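AbiEi antitoxin C-terminal domain-containing protein (PDB 1ZEL) is of unknown cellular function but probably binds DNA through a winged helix-turn-helix domain, and carries a domain related to the AbiEi antitoxin C-terminal domain. Local coordinates at residues L223-L237 with L250-F264. Sequence-based numbering, arbitrary orientation. Where two conformers were deposited one is given.
With FMT (formic acid), chain H; FMT (formic acid), chain G.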
loop_
_atom_site.group_PDB
_atom_site.type_symbol
_atom_site.label_atom_id
_atom_site.label_comp_id
_atom_site.label_asym_id
_atom_site.label_seq_id
_atom_site.Cartn_x
_atom_site.Cartn_y
_atom_site.Cartn_z
ATOM N N LEU A 223 12.660 -7.382 12.481
ATOM C CA LEU A 223 12.573 -6.813 13.838
ATOM C C LEU A 223 13.899 -6.268 14.341
ATOM O O LEU A 223 13.938 -5.474 15.287
ATOM C CB LEU A 223 12.060 -7.871 14.823
ATOM C CG LEU A 223 10.586 -8.166 14.736
ATOM C CD1 LEU A 223 10.341 -9.552 15.317
ATOM C CD2 LEU A 223 9.776 -7.060 15.448
ATOM N N SER A 224 15.000 -6.686 13.724
ATOM C CA SER A 224 16.309 -6.252 14.188
ATOM C C SER A 224 16.440 -4.735 14.156
ATOM O O SER A 224 16.456 -4.129 13.090
ATOM C CB SER A 224 17.431 -6.926 13.392
ATOM O OG SER A 224 18.694 -6.449 13.849
ATOM N N GLY A 225 16.509 -4.119 15.333
ATOM C CA GLY A 225 16.686 -2.668 15.420
ATOM C C GLY A 225 15.390 -1.982 15.826
ATOM O O GLY A 225 15.379 -0.800 16.146
ATOM N N ARG A 226 14.291 -2.717 15.801
ATOM C CA ARG A 226 13.028 -2.200 16.309
ATOM C C ARG A 226 13.090 -2.171 17.851
ATOM O O ARG A 226 13.895 -2.891 18.463
ATOM C CB ARG A 226 11.817 -3.064 15.864
ATOM C CG ARG A 226 11.692 -3.464 14.391
ATOM C CD ARG A 226 11.328 -2.322 13.444
ATOM N NE ARG A 226 12.467 -1.401 13.321
ATOM C CZ ARG A 226 13.600 -1.661 12.676
ATOM N NH1 ARG A 226 13.787 -2.824 12.041
ATOM N NH2 ARG A 226 14.564 -0.745 12.662
ATOM N N PRO A 227 12.245 -1.345 18.487
ATOM C CA PRO A 227 12.224 -1.375 19.954
ATOM C C PRO A 227 11.765 -2.734 20.480
ATOM O O PRO A 227 11.156 -3.521 19.742
ATOM C CB PRO A 227 11.196 -0.305 20.310
ATOM C CG PRO A 227 11.095 0.582 19.073
ATOM C CD PRO A 227 11.298 -0.357 17.933
ATOM N N THR A 228 12.066 -3.020 21.739
ATOM C CA THR A 228 11.700 -4.315 22.332
ATOM C C THR A 228 10.210 -4.546 22.279
ATOM O O THR A 228 9.744 -5.672 22.085
ATOM C CB THR A 228 12.220 -4.398 23.769
ATOM O OG1 THR A 228 13.633 -4.157 23.744
ATOM C CG2 THR A 228 11.934 -5.770 24.388
ATOM N N SER A 229 9.442 -3.466 22.440
ATOM C CA SER A 229 7.986 -3.543 22.347
ATOM C C SER A 229 7.485 -4.160 21.046
ATOM O O SER A 229 6.483 -4.873 21.051
ATOM C CB SER A 229 7.353 -2.164 22.566
ATOM O OG SER A 229 7.858 -1.233 21.642
ATOM N N ALA A 230 8.173 -3.880 19.937
ATOM C CA ALA A 230 7.817 -4.467 18.632
ATOM C C ALA A 230 7.974 -5.973 18.648
ATOM O O ALA A 230 7.115 -6.690 18.141
ATOM C CB ALA A 230 8.661 -3.853 17.507
ATOM N N TRP A 231 9.071 -6.441 19.262
ATOM C CA TRP A 231 9.343 -7.856 19.416
ATOM C C TRP A 231 8.266 -8.516 20.258
ATOM O O TRP A 231 7.750 -9.583 19.901
ATOM C CB TRP A 231 10.704 -8.052 20.095
ATOM C CG TRP A 231 11.872 -7.766 19.218
ATOM C CD1 TRP A 231 12.389 -6.543 18.911
ATOM C CD2 TRP A 231 12.700 -8.743 18.561
ATOM N NE1 TRP A 231 13.500 -6.695 18.094
ATOM C CE2 TRP A 231 13.708 -8.035 17.867
ATOM C CE3 TRP A 231 12.687 -10.149 18.503
ATOM C CZ2 TRP A 231 14.702 -8.689 17.110
ATOM C CZ3 TRP A 231 13.661 -10.804 17.743
ATOM C CH2 TRP A 231 14.648 -10.068 17.043
ATOM N N GLN A 232 7.913 -7.870 21.368
ATOM C CA GLN A 232 6.835 -8.375 22.245
ATOM C C GLN A 232 5.529 -8.507 21.485
ATOM O O GLN A 232 4.882 -9.569 21.515
ATOM C CB GLN A 232 6.658 -7.471 23.473
ATOM C CG GLN A 232 7.866 -7.490 24.409
ATOM C CD GLN A 232 7.844 -6.334 25.378
ATOM O OE1 GLN A 232 8.452 -5.307 25.122
ATOM N NE2 GLN A 232 7.129 -6.486 26.489
ATOM N N ARG A 233 5.135 -7.430 20.814
ATOM C CA ARG A 233 3.903 -7.446 20.039
ATOM C C ARG A 233 3.905 -8.429 18.877
ATOM O O ARG A 233 2.900 -9.129 18.647
ATOM C CB ARG A 233 3.510 -6.034 19.609
ATOM C CG ARG A 233 3.226 -5.159 20.814
ATOM C CD ARG A 233 2.463 -3.925 20.454
ATOM N NE ARG A 233 3.320 -2.954 19.814
ATOM C CZ ARG A 233 3.832 -1.883 20.407
ATOM N NH1 ARG A 233 3.595 -1.631 21.688
ATOM N NH2 ARG A 233 4.591 -1.059 19.699
ATOM N N ALA A 234 5.038 -8.542 18.186
ATOM C CA ALA A 234 5.127 -9.467 17.046
ATOM C C ALA A 234 5.025 -10.897 17.522
ATOM O O ALA A 234 4.393 -11.742 16.881
ATOM C CB ALA A 234 6.452 -9.262 16.285
ATOM N N SER A 235 5.674 -11.170 18.650
ATOM C CA SER A 235 5.659 -12.510 19.214
ATOM C C SER A 235 4.271 -12.887 19.706
ATOM O O SER A 235 3.826 -14.033 19.522
ATOM C CB SER A 235 6.698 -12.659 20.320
ATOM O OG SER A 235 7.972 -12.338 19.812
ATOM N N TYR A 236 3.583 -11.922 20.317
ATOM C CA TYR A 236 2.192 -12.097 20.720
ATOM C C TYR A 236 1.239 -12.332 19.530
ATOM O O TYR A 236 0.262 -13.079 19.646
ATOM C CB TYR A 236 1.728 -10.857 21.486
ATOM C CG TYR A 236 0.315 -10.965 21.988
ATOM C CD1 TYR A 236 -0.013 -11.857 23.003
ATOM C CD2 TYR A 236 -0.697 -10.163 21.463
ATOM C CE1 TYR A 236 -1.313 -11.961 23.487
ATOM C CE2 TYR A 236 -2.007 -10.268 21.938
ATOM C CZ TYR A 236 -2.305 -11.168 22.943
ATOM O OH TYR A 236 -3.596 -11.259 23.418
ATOM N N LEU A 237 1.502 -11.678 18.400
ATOM C CA LEU A 237 0.744 -11.972 17.161
ATOM C C LEU A 237 0.944 -13.426 16.705
ATOM O O LEU A 237 -0.021 -14.113 16.327
ATOM C CB LEU A 237 1.086 -10.951 16.038
ATOM C CG LEU A 237 0.538 -9.514 16.258
ATOM C CD1 LEU A 237 1.063 -8.569 15.173
ATOM C CD2 LEU A 237 -1.002 -9.445 16.308
ATOM N N LEU A 250 10.688 -16.558 19.083
ATOM C CA LEU A 250 11.019 -15.308 18.405
ATOM C C LEU A 250 11.377 -14.288 19.456
ATOM O O LEU A 250 12.367 -13.555 19.319
ATOM C CB LEU A 250 9.830 -14.816 17.540
ATOM C CG LEU A 250 10.087 -13.466 16.841
ATOM C CD1 LEU A 250 11.257 -13.597 15.867
ATOM C CD2 LEU A 250 8.830 -12.954 16.156
ATOM N N LEU A 251 10.588 -14.250 20.529
ATOM C CA LEU A 251 10.815 -13.223 21.555
ATOM C C LEU A 251 12.168 -13.416 22.215
ATOM O O LEU A 251 12.847 -12.441 22.537
ATOM C CB LEU A 251 9.685 -13.166 22.601
ATOM C CG LEU A 251 9.748 -12.011 23.621
ATOM C CD1 LEU A 251 9.946 -10.621 22.993
ATOM C CD2 LEU A 251 8.539 -12.002 24.488
ATOM N N ALA A 252 12.576 -14.672 22.376
ATOM C CA ALA A 252 13.880 -14.985 22.947
ATOM C C ALA A 252 15.073 -14.491 22.124
ATOM O O ALA A 252 16.203 -14.483 22.615
ATOM C CB ALA A 252 13.986 -16.477 23.222
ATOM N N LYS A 253 14.838 -14.052 20.887
ATOM C CA LYS A 253 15.936 -13.620 20.006
ATOM C C LYS A 253 16.126 -12.094 19.966
ATOM O O LYS A 253 16.963 -11.579 19.208
ATOM C CB LYS A 253 15.758 -14.198 18.600
ATOM C CG LYS A 253 16.063 -15.707 18.532
ATOM C CD LYS A 253 15.648 -16.303 17.195
ATOM C CE LYS A 253 16.062 -17.768 17.033
ATOM N NZ LYS A 253 15.036 -18.722 17.601
ATOM N N ARG A 254 15.369 -11.390 20.811
ATOM C CA ARG A 254 15.420 -9.924 20.911
ATOM C C ARG A 254 16.809 -9.505 21.368
ATOM O O ARG A 254 17.544 -10.311 21.967
ATOM C CB ARG A 254 14.370 -9.421 21.909
ATOM C CG ARG A 254 14.587 -9.937 23.337
ATOM C CD ARG A 254 13.569 -9.399 24.330
ATOM N NE ARG A 254 13.882 -9.776 25.705
ATOM C CZ ARG A 254 13.719 -10.990 26.213
ATOM N NH1 ARG A 254 13.266 -11.977 25.465
ATOM N NH2 ARG A 254 14.027 -11.224 27.482
ATOM N N HIS A 255 17.175 -8.254 21.093
ATOM C CA HIS A 255 18.513 -7.797 21.442
ATOM C C HIS A 255 18.620 -7.359 22.885
ATOM O O HIS A 255 19.682 -7.481 23.465
ATOM C CB HIS A 255 19.025 -6.698 20.505
ATOM C CG HIS A 255 18.948 -7.058 19.050
ATOM N ND1 HIS A 255 18.852 -6.112 18.054
ATOM C CD2 HIS A 255 18.926 -8.261 18.428
ATOM C CE1 HIS A 255 18.791 -6.716 16.881
ATOM N NE2 HIS A 255 18.823 -8.019 17.081
ATOM N N THR A 256 17.528 -6.869 23.475
ATOM C CA THR A 256 17.592 -6.323 24.837
ATOM C C THR A 256 16.918 -7.248 25.850
ATOM O O THR A 256 15.751 -7.580 25.703
ATOM C CB THR A 256 16.989 -4.891 24.905
ATOM O OG1 THR A 256 17.549 -4.097 23.857
ATOM C CG2 THR A 256 17.265 -4.223 26.259
ATOM N N GLU A 257 17.663 -7.639 26.881
ATOM C CA GLU A 257 17.184 -8.617 27.874
ATOM C C GLU A 257 15.991 -8.127 28.686
ATOM O O GLU A 257 14.982 -8.833 28.783
ATOM C CB GLU A 257 18.320 -9.033 28.823
ATOM C CG GLU A 257 17.942 -10.152 29.781
ATOM N N VAL A 258 16.105 -6.935 29.269
ATOM C CA VAL A 258 15.055 -6.428 30.161
ATOM C C VAL A 258 13.867 -6.014 29.343
ATOM O O VAL A 258 14.003 -5.349 28.313
ATOM C CB VAL A 258 15.519 -5.243 31.066
ATOM C CG1 VAL A 258 16.598 -5.707 32.058
ATOM C CG2 VAL A 258 15.993 -4.050 30.225
ATOM N N MET A 259 12.695 -6.428 29.800
ATOM C CA MET A 259 11.495 -6.302 29.023
ATOM C C MET A 259 10.452 -5.555 29.832
ATOM O O MET A 259 9.726 -6.163 30.611
ATOM C CB MET A 259 11.009 -7.707 28.680
ATOM C CG MET A 259 10.143 -7.794 27.487
ATOM S SD MET A 259 10.285 -9.403 26.705
ATOM C CE MET A 259 9.444 -10.430 27.885
ATOM N N PRO A 260 10.385 -4.222 29.671
ATOM C CA PRO A 260 9.291 -3.432 30.266
ATOM C C PRO A 260 7.932 -3.965 29.823
ATOM O O PRO A 260 7.846 -4.611 28.780
ATOM C CB PRO A 260 9.529 -2.031 29.680
ATOM C CG PRO A 260 11.036 -1.995 29.473
ATOM C CD PRO A 260 11.336 -3.367 28.939
ATOM N N VAL A 261 6.876 -3.699 30.590
ATOM C CA VAL A 261 5.538 -4.134 30.153
ATOM C C VAL A 261 5.119 -3.248 28.979
ATOM O O VAL A 261 5.346 -2.042 29.009
ATOM C CB VAL A 261 4.473 -4.102 31.285
ATOM C CG1 VAL A 261 3.079 -4.433 30.729
ATOM C CG2 VAL A 261 4.839 -5.087 32.392
ATOM N N THR A 262 4.547 -3.842 27.936
ATOM C CA THR A 262 4.087 -3.045 26.807
ATOM C C THR A 262 2.594 -3.207 26.595
ATOM O O THR A 262 2.028 -4.242 26.961
ATOM C CB THR A 262 4.847 -3.415 25.494
ATOM O OG1 THR A 262 4.669 -2.362 24.538
ATOM C CG2 THR A 262 4.307 -4.724 24.916
ATOM N N ARG A 263 1.954 -2.175 26.039
ATOM C CA ARG A 263 0.540 -2.257 25.682
ATOM C C ARG A 263 0.408 -2.508 24.190
ATOM O O ARG A 263 1.176 -1.974 23.394
ATOM C CB ARG A 263 -0.197 -0.970 26.063
ATOM C CG ARG A 263 -0.499 -0.816 27.543
ATOM C CD ARG A 263 -1.237 0.509 27.807
ATOM N NE ARG A 263 -1.508 0.752 29.226
ATOM C CZ ARG A 263 -0.922 1.697 29.965
ATOM N NH1 ARG A 263 -0.014 2.513 29.436
ATOM N NH2 ARG A 263 -1.258 1.842 31.242
ATOM N N PHE A 264 -0.561 -3.335 23.824
ATOM C CA PHE A 264 -0.898 -3.576 22.441
ATOM C C PHE A 264 -2.173 -2.803 22.258
ATOM O O PHE A 264 -3.221 -3.232 22.709
ATOM C CB PHE A 264 -1.128 -5.069 22.147
ATOM C CG PHE A 264 -0.883 -5.435 20.698
ATOM C CD1 PHE A 264 -0.269 -6.620 20.358
ATOM C CD2 PHE A 264 -1.248 -4.559 19.673
ATOM C CE1 PHE A 264 -0.021 -6.937 19.013
ATOM C CE2 PHE A 264 -1.000 -4.868 18.337
ATOM C CZ PHE A 264 -0.377 -6.052 18.014
HETATM C C FMT H . 15.075 -5.508 21.157
HETATM O O1 FMT H . 14.920 -5.994 22.285
HETATM O O2 FMT H . 15.759 -6.039 20.279
HETATM C C FMT G . 12.816 1.093 14.842
HETATM O O1 FMT G . 11.631 1.250 14.573
HETATM O O2 FMT G . 13.701 1.863 14.475
HETATM O O HOH W 1 13.866 -3.383 26.415
HETATM O O HOH W 2 8.656 -2.946 26.272
#
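L250 fits as a knob into a hole formed by L223, W231, A234 and S235, its CD2 lying 3.8 Å from L223 CD1. The W231 indole beside it has a group over each face: R254 CA stands 3.6 Å from the centroid of the six-membered ring and 9° off its normal, a CH-pi contact, while L223 CB, from W231's own segment, lies over the opposite face near its rim. L250 O meets the same ring at its edge. On another side of the same helical turns, R233 CD lies 3.8 Å from the centroid of the F264 ring, over one face, and L237 CG reaches the ring edge. The R233 bend about CG-CD (chi3 -76°) leaves the guanidinium above that face, too far for more than weak cation-pi attraction; NH1 donates to R263 O at 3.0 Å and NE to A191 O. Q232, extended beyond CG, slides along M259, and its NE2 approaches P260 O almost head-on (3.0 Å, C=O...N angle 168°); NE2 also bonds Y281 O, and a water joins OE1 to P260 O. At the helix start a formic acid, probably from the crystallisation liquor, accepts from T228 OG1 (2.7 Å to O1) and from the backbone N of H255 and T256. The connection after helix 244-251 runs from beside S235 to T228, then returns past S229 to R233 as strand 262-264. Segment axes 8.9 Å apart, with R233 and Y236 also touching L283 of neighbouring strand 283-285, mark helix-to-sheet packing against a three-stranded mixed sheet.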